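Local coordinates for protein putative fimbrium tip subunit Fim1C (Bacteroides ovatus, PDB 4EPS) that probably forms part of the tip of fimbriae, the filamentous cell-surface appendages that mediate adhesion and biofilm formation, at residues 108-113 with 134-139; 167-172 with 262-267; 352-357 with 393-398. All coordinates share one frame; numbering follows the deposited sequence. Where two conformers were deposited one is given.

Contact 1 (108-113 with 134-139)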
loop_
_atom_site.group_PDB
_atom_site.type_symbol
_atom_site.label_atom_id
_atom_site.label_comp_id
_atom_site.label_asym_id
_atom_site.label_seq_id
_atom_site.Cartn_x
_atom_site.Cartn_y
_atom_site.Cartn_z
ATOM N N ASP A 108 50.155 12.019 -32.502
ATOM C CA ASP A 108 48.689 12.010 -32.602
ATOM C C ASP A 108 48.282 12.536 -33.982
ATOM O O ASP A 108 48.249 13.749 -34.203
ATOM C CB ASP A 108 48.058 12.832 -31.455
ATOM C CG ASP A 108 46.536 12.974 -31.487
ATOM O OD1 ASP A 108 45.880 12.261 -32.290
ATOM O OD2 ASP A 108 46.010 13.817 -30.743
ATOM N N PHE A 109 47.956 11.612 -34.915
ATOM C CA PHE A 109 47.609 11.976 -36.295
ATOM C C PHE A 109 46.440 12.970 -36.402
ATOM O O PHE A 109 46.424 13.768 -37.333
ATOM C CB PHE A 109 47.281 10.718 -37.107
ATOM C CG PHE A 109 47.021 10.917 -38.587
ATOM C CD1 PHE A 109 48.074 11.123 -39.475
ATOM C CD2 PHE A 109 45.732 10.824 -39.101
ATOM C CE1 PHE A 109 47.838 11.275 -40.845
ATOM C CE2 PHE A 109 45.497 10.938 -40.477
ATOM C CZ PHE A 109 46.554 11.160 -41.344
ATOM N N PHE A 110 45.440 12.893 -35.499
ATOM C CA PHE A 110 44.294 13.799 -35.598
ATOM C C PHE A 110 44.335 14.964 -34.566
ATOM O O PHE A 110 43.305 15.607 -34.328
ATOM C CB PHE A 110 42.985 13.010 -35.450
ATOM C CG PHE A 110 42.697 12.047 -36.585
ATOM C CD1 PHE A 110 42.303 12.517 -37.838
ATOM C CD2 PHE A 110 42.748 10.673 -36.380
ATOM C CE1 PHE A 110 41.983 11.624 -38.875
ATOM C CE2 PHE A 110 42.436 9.780 -37.414
ATOM C CZ PHE A 110 42.042 10.260 -38.649
ATOM N N ALA A 111 45.517 15.250 -33.983
ATOM C CA ALA A 111 45.671 16.352 -33.016
ATOM C C ALA A 111 45.093 17.699 -33.557
ATOM O O ALA A 111 44.311 18.309 -32.813
ATOM C CB ALA A 111 47.135 16.524 -32.614
ATOM N N PRO A 112 45.361 18.153 -34.821
ATOM C CA PRO A 112 44.780 19.443 -35.273
ATOM C C PRO A 112 43.261 19.405 -35.461
ATOM O O PRO A 112 42.593 20.407 -35.234
ATOM C CB PRO A 112 45.481 19.703 -36.613
ATOM C CG PRO A 112 46.723 18.822 -36.581
ATOM C CD PRO A 112 46.265 17.601 -35.857
ATOM N N LEU A 113 42.711 18.261 -35.889
ATOM C CA LEU A 113 41.255 18.110 -36.041
ATOM C C LEU A 113 40.587 18.315 -34.680
ATOM O O LEU A 113 39.649 19.100 -34.568
ATOM C CB LEU A 113 40.932 16.722 -36.620
ATOM C CG LEU A 113 39.458 16.341 -36.784
ATOM C CD1 LEU A 113 38.732 17.276 -37.792
ATOM C CD2 LEU A 113 39.346 14.863 -37.191
ATOM N N LEU A 134 33.006 14.016 -32.147
ATOM C CA LEU A 134 34.252 13.643 -32.814
ATOM C C LEU A 134 34.876 12.376 -32.197
ATOM O O LEU A 134 35.071 12.285 -30.980
ATOM C CB LEU A 134 35.248 14.825 -32.761
ATOM C CG LEU A 134 36.652 14.551 -33.334
ATOM C CD1 LEU A 134 36.608 14.313 -34.854
ATOM C CD2 LEU A 134 37.599 15.733 -33.050
HETATM N N MSE A 135 35.191 11.406 -33.073
HETATM C CA MSE A 135 35.809 10.125 -32.703
HETATM C C MSE A 135 36.945 9.817 -33.630
HETATM O O MSE A 135 36.810 10.006 -34.842
HETATM C CB MSE A 135 34.797 8.974 -32.782
HETATM C CG MSE A 135 33.674 9.064 -31.799
HETATM SE SE MSE A 135 32.542 7.531 -32.176
HETATM C CE MSE A 135 30.901 8.477 -32.343
ATOM N N THR A 136 38.070 9.336 -33.094
ATOM C CA THR A 136 39.222 9.031 -33.947
ATOM C C THR A 136 39.875 7.711 -33.574
ATOM O O THR A 136 39.749 7.251 -32.442
ATOM C CB THR A 136 40.285 10.154 -33.808
ATOM O OG1 THR A 136 40.716 10.206 -32.437
ATOM C CG2 THR A 136 39.773 11.538 -34.278
ATOM N N SER A 137 40.644 7.159 -34.505
ATOM C CA SER A 137 41.452 5.959 -34.276
ATOM C C SER A 137 42.926 6.324 -34.185
ATOM O O SER A 137 43.346 7.392 -34.648
ATOM C CB SER A 137 41.252 4.951 -35.416
ATOM O OG SER A 137 42.123 5.235 -36.503
ATOM N N ASN A 138 43.729 5.395 -33.684
ATOM C CA ASN A 138 45.182 5.510 -33.751
ATOM C C ASN A 138 45.606 4.674 -34.970
ATOM O O ASN A 138 44.721 4.235 -35.709
ATOM C CB ASN A 138 45.838 5.082 -32.440
ATOM C CG ASN A 138 45.707 6.155 -31.387
ATOM O OD1 ASN A 138 45.874 7.355 -31.641
ATOM N ND2 ASN A 138 45.363 5.758 -30.199
ATOM N N ALA A 139 46.913 4.528 -35.227
ATOM C CA ALA A 139 47.472 3.773 -36.354
ATOM C C ALA A 139 46.996 2.311 -36.291
ATOM O O ALA A 139 47.187 1.640 -35.274
ATOM C CB ALA A 139 48.998 3.845 -36.326
HETATM O O HOH W 1 44.624 9.931 -33.782
HETATM O O HOH W 2 47.724 8.790 -34.080
#

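Contact 2 (167-172 with 262-267). With SO4 (sulfate ion), chain F.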
loop_
_atom_site.group_PDB
_atom_site.type_symbol
_atom_site.label_atom_id
_atom_site.label_comp_id
_atom_site.label_asym_id
_atom_site.label_seq_id
_atom_site.Cartn_x
_atom_site.Cartn_y
_atom_site.Cartn_z
ATOM N N PRO A 167 15.655 14.767 -10.608
ATOM C CA PRO A 167 14.810 13.867 -9.810
ATOM C C PRO A 167 13.564 13.423 -10.590
ATOM O O PRO A 167 13.017 14.163 -11.411
ATOM C CB PRO A 167 14.408 14.714 -8.594
ATOM C CG PRO A 167 14.650 16.109 -8.971
ATOM C CD PRO A 167 15.718 16.130 -10.014
ATOM N N SER A 168 13.178 12.165 -10.401
ATOM C CA SER A 168 11.974 11.606 -11.019
ATOM C C SER A 168 11.374 10.607 -10.042
ATOM O O SER A 168 12.081 10.109 -9.165
ATOM C CB SER A 168 12.259 10.975 -12.379
ATOM O OG SER A 168 13.179 9.895 -12.312
ATOM N N THR A 169 10.068 10.355 -10.151
ATOM C CA THR A 169 9.409 9.451 -9.211
ATOM C C THR A 169 8.500 8.472 -9.925
ATOM O O THR A 169 7.527 8.874 -10.552
ATOM C CB THR A 169 8.593 10.243 -8.176
ATOM O OG1 THR A 169 9.440 11.175 -7.534
ATOM C CG2 THR A 169 7.927 9.311 -7.095
ATOM N N ARG A 170 8.812 7.191 -9.822
ATOM C CA ARG A 170 7.899 6.190 -10.343
ATOM C C ARG A 170 6.772 6.010 -9.312
ATOM O O ARG A 170 7.045 5.879 -8.116
ATOM C CB ARG A 170 8.616 4.864 -10.616
ATOM C CG ARG A 170 7.626 3.740 -10.905
ATOM C CD ARG A 170 8.281 2.405 -10.977
ATOM N NE ARG A 170 7.326 1.404 -11.457
ATOM C CZ ARG A 170 7.600 0.108 -11.537
ATOM N NH1 ARG A 170 8.780 -0.353 -11.140
ATOM N NH2 ARG A 170 6.688 -0.741 -11.992
ATOM N N TYR A 171 5.521 6.031 -9.772
ATOM C CA TYR A 171 4.374 5.735 -8.919
ATOM C C TYR A 171 3.886 4.342 -9.230
ATOM O O TYR A 171 3.590 4.035 -10.382
ATOM C CB TYR A 171 3.215 6.736 -9.133
ATOM C CG TYR A 171 3.427 8.065 -8.459
ATOM C CD1 TYR A 171 4.276 9.021 -9.011
ATOM C CD2 TYR A 171 2.797 8.365 -7.253
ATOM C CE1 TYR A 171 4.509 10.235 -8.373
ATOM C CE2 TYR A 171 3.014 9.585 -6.611
ATOM C CZ TYR A 171 3.863 10.521 -7.187
ATOM O OH TYR A 171 4.120 11.724 -6.586
ATOM N N ILE A 172 3.837 3.488 -8.225
ATOM C CA ILE A 172 3.190 2.178 -8.357
ATOM C C ILE A 172 1.783 2.422 -7.784
ATOM O O ILE A 172 1.619 2.496 -6.567
ATOM C CB ILE A 172 3.974 1.052 -7.646
ATOM C CG1 ILE A 172 5.388 0.865 -8.295
ATOM C CG2 ILE A 172 3.172 -0.271 -7.632
ATOM C CD1 ILE A 172 6.452 0.264 -7.344
ATOM N N LYS A 262 13.510 7.709 -8.083
ATOM C CA LYS A 262 13.069 7.004 -6.875
ATOM C C LYS A 262 11.692 6.389 -7.158
ATOM O O LYS A 262 11.050 6.770 -8.144
ATOM C CB LYS A 262 13.051 7.912 -5.630
ATOM C CG LYS A 262 11.851 8.865 -5.557
ATOM C CD LYS A 262 11.914 9.709 -4.286
ATOM C CE LYS A 262 10.581 10.332 -3.928
ATOM N NZ LYS A 262 10.158 11.361 -4.917
ATOM N N GLU A 263 11.253 5.434 -6.314
ATOM C CA GLU A 263 9.946 4.787 -6.510
ATOM C C GLU A 263 9.086 4.926 -5.273
ATOM O O GLU A 263 9.594 4.838 -4.146
ATOM C CB GLU A 263 10.119 3.279 -6.817
ATOM C CG GLU A 263 10.991 2.942 -8.023
ATOM C CD GLU A 263 10.904 1.503 -8.514
ATOM O OE1 GLU A 263 10.345 0.652 -7.782
ATOM O OE2 GLU A 263 11.332 1.242 -9.665
ATOM N N VAL A 264 7.778 5.153 -5.472
ATOM C CA VAL A 264 6.817 5.228 -4.373
ATOM C C VAL A 264 5.575 4.391 -4.714
ATOM O O VAL A 264 5.334 4.061 -5.868
ATOM C CB VAL A 264 6.381 6.690 -4.001
ATOM C CG1 VAL A 264 7.568 7.585 -3.619
ATOM C CG2 VAL A 264 5.540 7.334 -5.109
ATOM N N THR A 265 4.779 4.101 -3.701
ATOM C CA THR A 265 3.497 3.431 -3.934
ATOM C C THR A 265 2.396 4.388 -3.520
ATOM O O THR A 265 2.579 5.201 -2.619
ATOM C CB THR A 265 3.354 2.067 -3.238
ATOM O OG1 THR A 265 3.462 2.233 -1.825
ATOM C CG2 THR A 265 4.318 1.017 -3.779
ATOM N N HIS A 266 1.250 4.297 -4.190
ATOM C CA HIS A 266 0.171 5.216 -3.876
ATOM C C HIS A 266 -1.181 4.596 -4.156
ATOM O O HIS A 266 -1.431 4.133 -5.269
ATOM C CB HIS A 266 0.324 6.542 -4.679
ATOM C CG HIS A 266 -0.797 7.516 -4.428
ATOM N ND1 HIS A 266 -0.874 8.244 -3.239
ATOM C CD2 HIS A 266 -1.888 7.796 -5.187
ATOM C CE1 HIS A 266 -2.002 8.954 -3.315
ATOM N NE2 HIS A 266 -2.655 8.716 -4.465
ATOM N N HIS A 267 -2.071 4.650 -3.170
ATOM C CA HIS A 267 -3.476 4.219 -3.350
ATOM C C HIS A 267 -4.194 5.267 -4.199
ATOM O O HIS A 267 -4.516 6.353 -3.705
ATOM C CB HIS A 267 -4.191 4.021 -2.000
ATOM C CG HIS A 267 -5.659 3.656 -2.140
ATOM N ND1 HIS A 267 -6.534 3.816 -1.084
ATOM C CD2 HIS A 267 -6.329 3.099 -3.187
ATOM C CE1 HIS A 267 -7.723 3.394 -1.523
ATOM N NE2 HIS A 267 -7.652 2.960 -2.782
HETATM S S SO4 F . -10.494 0.857 -3.576
HETATM O O1 SO4 F . -10.457 2.207 -3.027
HETATM O O2 SO4 F . -11.004 -0.024 -2.540
HETATM O O3 SO4 F . -11.408 0.858 -4.707
HETATM O O4 SO4 F . -9.211 0.383 -3.950
#

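Contact 3 (352-357 with 393-398)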
loop_
_atom_site.group_PDB
_atom_site.type_symbol
_atom_site.label_atom_id
_atom_site.label_comp_id
_atom_site.label_asym_id
_atom_site.label_seq_id
_atom_site.Cartn_x
_atom_site.Cartn_y
_atom_site.Cartn_z
ATOM N N GLN A 352 -22.950 19.995 -43.047
ATOM C CA GLN A 352 -22.733 18.566 -42.932
ATOM C C GLN A 352 -22.118 18.294 -41.544
ATOM O O GLN A 352 -21.091 18.888 -41.197
ATOM C CB GLN A 352 -21.837 18.095 -44.081
ATOM C CG GLN A 352 -21.307 16.681 -43.939
ATOM C CD GLN A 352 -20.174 16.411 -44.893
ATOM O OE1 GLN A 352 -19.113 17.055 -44.852
ATOM N NE2 GLN A 352 -20.341 15.387 -45.710
ATOM N N SER A 353 -22.754 17.411 -40.744
ATOM C CA SER A 353 -22.239 17.075 -39.405
ATOM C C SER A 353 -20.867 16.432 -39.500
ATOM O O SER A 353 -20.494 15.933 -40.564
ATOM C CB SER A 353 -23.198 16.129 -38.682
ATOM O OG SER A 353 -23.254 14.864 -39.327
ATOM N N ILE A 354 -20.125 16.409 -38.388
ATOM C CA ILE A 354 -18.819 15.744 -38.350
ATOM C C ILE A 354 -19.039 14.244 -38.615
ATOM O O ILE A 354 -18.249 13.618 -39.309
ATOM C CB ILE A 354 -18.116 16.019 -36.994
ATOM C CG1 ILE A 354 -17.781 17.526 -36.879
ATOM C CG2 ILE A 354 -16.840 15.163 -36.850
ATOM C CD1 ILE A 354 -17.928 18.038 -35.545
ATOM N N HIS A 355 -20.124 13.679 -38.062
ATOM C CA HIS A 355 -20.485 12.287 -38.310
ATOM C C HIS A 355 -20.655 12.018 -39.824
ATOM O O HIS A 355 -20.060 11.073 -40.363
ATOM C CB HIS A 355 -21.788 11.920 -37.579
ATOM C CG HIS A 355 -22.286 10.576 -37.980
ATOM N ND1 HIS A 355 -21.602 9.428 -37.634
ATOM C CD2 HIS A 355 -23.351 10.245 -38.752
ATOM C CE1 HIS A 355 -22.297 8.431 -38.152
ATOM N NE2 HIS A 355 -23.343 8.878 -38.856
ATOM N N ASP A 356 -21.478 12.836 -40.491
ATOM C CA ASP A 356 -21.746 12.661 -41.922
ATOM C C ASP A 356 -20.456 12.789 -42.733
ATOM O O ASP A 356 -20.233 11.961 -43.626
ATOM C CB ASP A 356 -22.827 13.627 -42.422
ATOM C CG ASP A 356 -24.252 13.243 -42.045
ATOM O OD1 ASP A 356 -24.459 12.110 -41.537
ATOM O OD2 ASP A 356 -25.155 14.081 -42.226
ATOM N N TRP A 357 -19.567 13.746 -42.372
ATOM C CA TRP A 357 -18.268 13.867 -43.046
ATOM C C TRP A 357 -17.445 12.607 -42.828
ATOM O O TRP A 357 -16.880 12.061 -43.779
ATOM C CB TRP A 357 -17.457 15.094 -42.557
ATOM C CG TRP A 357 -15.995 15.007 -42.920
ATOM C CD1 TRP A 357 -15.447 15.171 -44.162
ATOM C CD2 TRP A 357 -14.915 14.618 -42.054
ATOM N NE1 TRP A 357 -14.084 14.956 -44.111
ATOM C CE2 TRP A 357 -13.733 14.616 -42.830
ATOM C CE3 TRP A 357 -14.828 14.284 -40.688
ATOM C CZ2 TRP A 357 -12.481 14.283 -42.289
ATOM C CZ3 TRP A 357 -13.592 13.927 -40.163
ATOM C CH2 TRP A 357 -12.438 13.924 -40.960
ATOM N N SER A 393 -11.573 13.646 -29.777
ATOM C CA SER A 393 -10.557 14.683 -30.009
ATOM C C SER A 393 -9.749 14.362 -31.272
ATOM O O SER A 393 -9.508 15.249 -32.092
ATOM C CB SER A 393 -9.624 14.796 -28.806
ATOM O OG SER A 393 -8.824 15.960 -28.920
ATOM N N GLU A 394 -9.354 13.081 -31.445
ATOM C CA GLU A 394 -8.581 12.672 -32.620
ATOM C C GLU A 394 -9.426 12.777 -33.895
ATOM O O GLU A 394 -8.887 13.179 -34.923
ATOM C CB GLU A 394 -7.988 11.266 -32.463
ATOM C CG GLU A 394 -6.734 11.290 -31.592
ATOM C CD GLU A 394 -5.715 10.201 -31.876
ATOM O OE1 GLU A 394 -6.019 9.284 -32.673
ATOM O OE2 GLU A 394 -4.631 10.230 -31.252
ATOM N N VAL A 395 -10.741 12.469 -33.830
ATOM C CA VAL A 395 -11.614 12.592 -35.012
ATOM C C VAL A 395 -11.776 14.079 -35.357
ATOM O O VAL A 395 -11.712 14.440 -36.535
ATOM C CB VAL A 395 -12.981 11.880 -34.854
ATOM C CG1 VAL A 395 -13.862 12.111 -36.091
ATOM C CG2 VAL A 395 -12.780 10.385 -34.611
ATOM N N LEU A 396 -11.924 14.941 -34.339
ATOM C CA LEU A 396 -12.046 16.374 -34.583
ATOM C C LEU A 396 -10.746 16.966 -35.177
ATOM O O LEU A 396 -10.819 17.909 -35.970
ATOM C CB LEU A 396 -12.434 17.123 -33.321
ATOM C CG LEU A 396 -13.444 18.262 -33.538
ATOM C CD1 LEU A 396 -14.834 17.724 -33.805
ATOM C CD2 LEU A 396 -13.547 19.125 -32.311
ATOM N N ASP A 397 -9.579 16.402 -34.810
ATOM C CA ASP A 397 -8.274 16.824 -35.354
ATOM C C ASP A 397 -8.205 16.455 -36.833
ATOM O O ASP A 397 -7.774 17.283 -37.646
ATOM C CB ASP A 397 -7.113 16.192 -34.573
ATOM C CG ASP A 397 -6.841 16.830 -33.227
ATOM O OD1 ASP A 397 -7.438 17.897 -32.938
ATOM O OD2 ASP A 397 -6.022 16.272 -32.461
ATOM N N LEU A 398 -8.705 15.249 -37.193
ATOM C CA LEU A 398 -8.775 14.796 -38.585
ATOM C C LEU A 398 -9.697 15.716 -39.392
ATOM O O LEU A 398 -9.362 16.067 -40.529
ATOM C CB LEU A 398 -9.242 13.335 -38.681
ATOM C CG LEU A 398 -8.280 12.267 -38.171
ATOM C CD1 LEU A 398 -8.948 10.908 -38.187
ATOM C CD2 LEU A 398 -7.019 12.209 -39.013
#

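Contact 1 (108-113 with 134-139)
Phe110 and Thr136 meet where the turn leading into helix 111-115 lies over the start of strand 135-145, their side chains sliding past each other in opposite directions. Phe110 makes its first touch at CB, which lies 3.7 Å from Thr136 CG2. CG of Phe110, anti to its own carbonyl carbon (chi1 -67°), passes the same methyl group. Further out, CD2 of the ring comes to 3.6 Å from Thr136 CB, an approach that is neither face-on nor edge-on. CE2 then finds Ser137 O at 3.8 Å, close to the ring plane, where the slightly positive rim hydrogens would suit a carbonyl oxygen. One face of the ring carries Phe109 CD2, 3.7 Å above the ring plane, over its centre. Threonine suits its place because its two branches serve different partners: CG2 packs on the phenyl group while OG1 bonds to Arg158 NH1. Beside this pair, Leu113 CD2 reaches Leu134 CD1 at 3.6 Å, adding a purely apolar branch-to-branch touch.

Polar atoms join the segments through solvent. A water donates both to Asp108 OD1 and to Ser137 O, each at 3.0 Å. Asp108 OD1 also receives Phe110 N from above the carboxylate plane in an Asx turn (3.3 Å, N-H...O angle 136°), and its other oxygen forms a salt bridge with Arg158. Aspartate fits here because its short chain can fold back, and OD1 can serve the turn and the water while OD2 serves the arginine.

Phe109 stacks on Tyr89 and meets Phe49 edge-to-face, while Leu113 packs on Tyr91. The contact thus sets the short helix against strand 135-145, with strand 87-92 on one side of that strand and strand 148-174 on the other.

Contact 2 (167-172 with 262-267)
Lys262 NZ donates to Thr169 OG1 at 2.7 Å, two side chains lying alongside each other on one face of a parallel strand pair. A bend at chi4 (-67°) turns NZ to the hydroxyl, which also binds a glycerol probably left from crystallisation. The backbones form an alternating parallel ladder: Arg170 N to Lys262 O, Val264 N to Arg170 O (2.8 Å, C=O...N angle 171°), Ile172 N to Val264 O, with Lys262 N and His266 N extending it at either end.

On the other face the Arg170 chain runs extended from CG to NE, alongside Glu263, and NH1 lies 3.4 Å from OE2 in a salt bridge whose hydrogen bond is long and weak, the oxygen at the guanidinium edge and the two planes nearly perpendicular; Tyr261 OH also holds OE2. Ile172 CG1 lies over one guanidinium face, toward its rim.

Val264 CG2 sits over the Tyr171 ring, 3.8 Å from its centroid, a CH-pi contact well suited to a beta-branched residue.

His267 NE2 donates to sulfate O1 at 2.9 Å, in the ring plane, and weakly to O4; this ion, probably from the crystallisation liquor, also touches the second subunit.

Strand 187-190 bonds antiparallel to strand 148-174 along its other edge. The last residues of strand 261-267 meet the second subunit: His266 ND1 is hydrogen-bonded to its Glu177, and His267 meets its own counterpart.

Contact 3 (352-357 with 393-398)
Ile354 and Trp357 reach across to helix 389-403 from a helix whose first turn is closed by a capping bond, Asp356 N to Ser353 OG, at 2.9 Å and nearly straight (163°). Serine suits the N-cap because its short hydroxyl side chain can turn back to an amide that would otherwise lack a partner in the helix. The amides of Ile354 and His355 are bonded in their turn by the two carboxylate oxygens of Glu474, a negative group that probably also favours this positive end of the helix dipole.

From this fixed turn Ile354 extends CD1 to 3.6 Å from Leu396 CD1, the two side chains crossing at about a right angle. Chi1 of -66° sets CG1, the branch that carries CD1, anti to the carbonyl carbon, while CG2, anti to the backbone N, is the branch that faces Val395 CG1 at 4.3 Å. Branching at CB thus lets one isoleucine address two residues of the opposing helix.

Trp357 works with the far end of its indole. CH2 comes to 3.6 Å from Leu398 C, obliquely, and to 4.0 Å from Leu398 CB, which lies at the ring edge; CZ3 looks obliquely at Val395 O. Tyr399 and Phe403 of the same helix also meet this indole edge-to-face, so a broad aromatic group serves several partners at once.

Across the two segments the attraction therefore rests on burial of apolar surface and van der Waals fit. The directional bonds instead fix the start of helix 354-359, and with it the place from which the isoleucine and the indole project.

In the fold
The three contacts follow one another along the chain and are strung along an elongated molecule. Contacts 1 and 2 have centres about 46 Å apart, yet are linked through neighbouring strands: strand 135-145 of contact 1 pairs antiparallel with the long strand 148-174, which carries one side of contact 2. Contact 3 stands apart among helices, its centre about 38 Å from that of contact 2 and about 58 Å from that of contact 1, on the opposite side of the chain's centre. Contact 2, the nearest of the three to that centre, also borders the second subunit. Contacts 1 and 3 thus lie toward opposite ends of the chain, with contact 2 in the middle region between them.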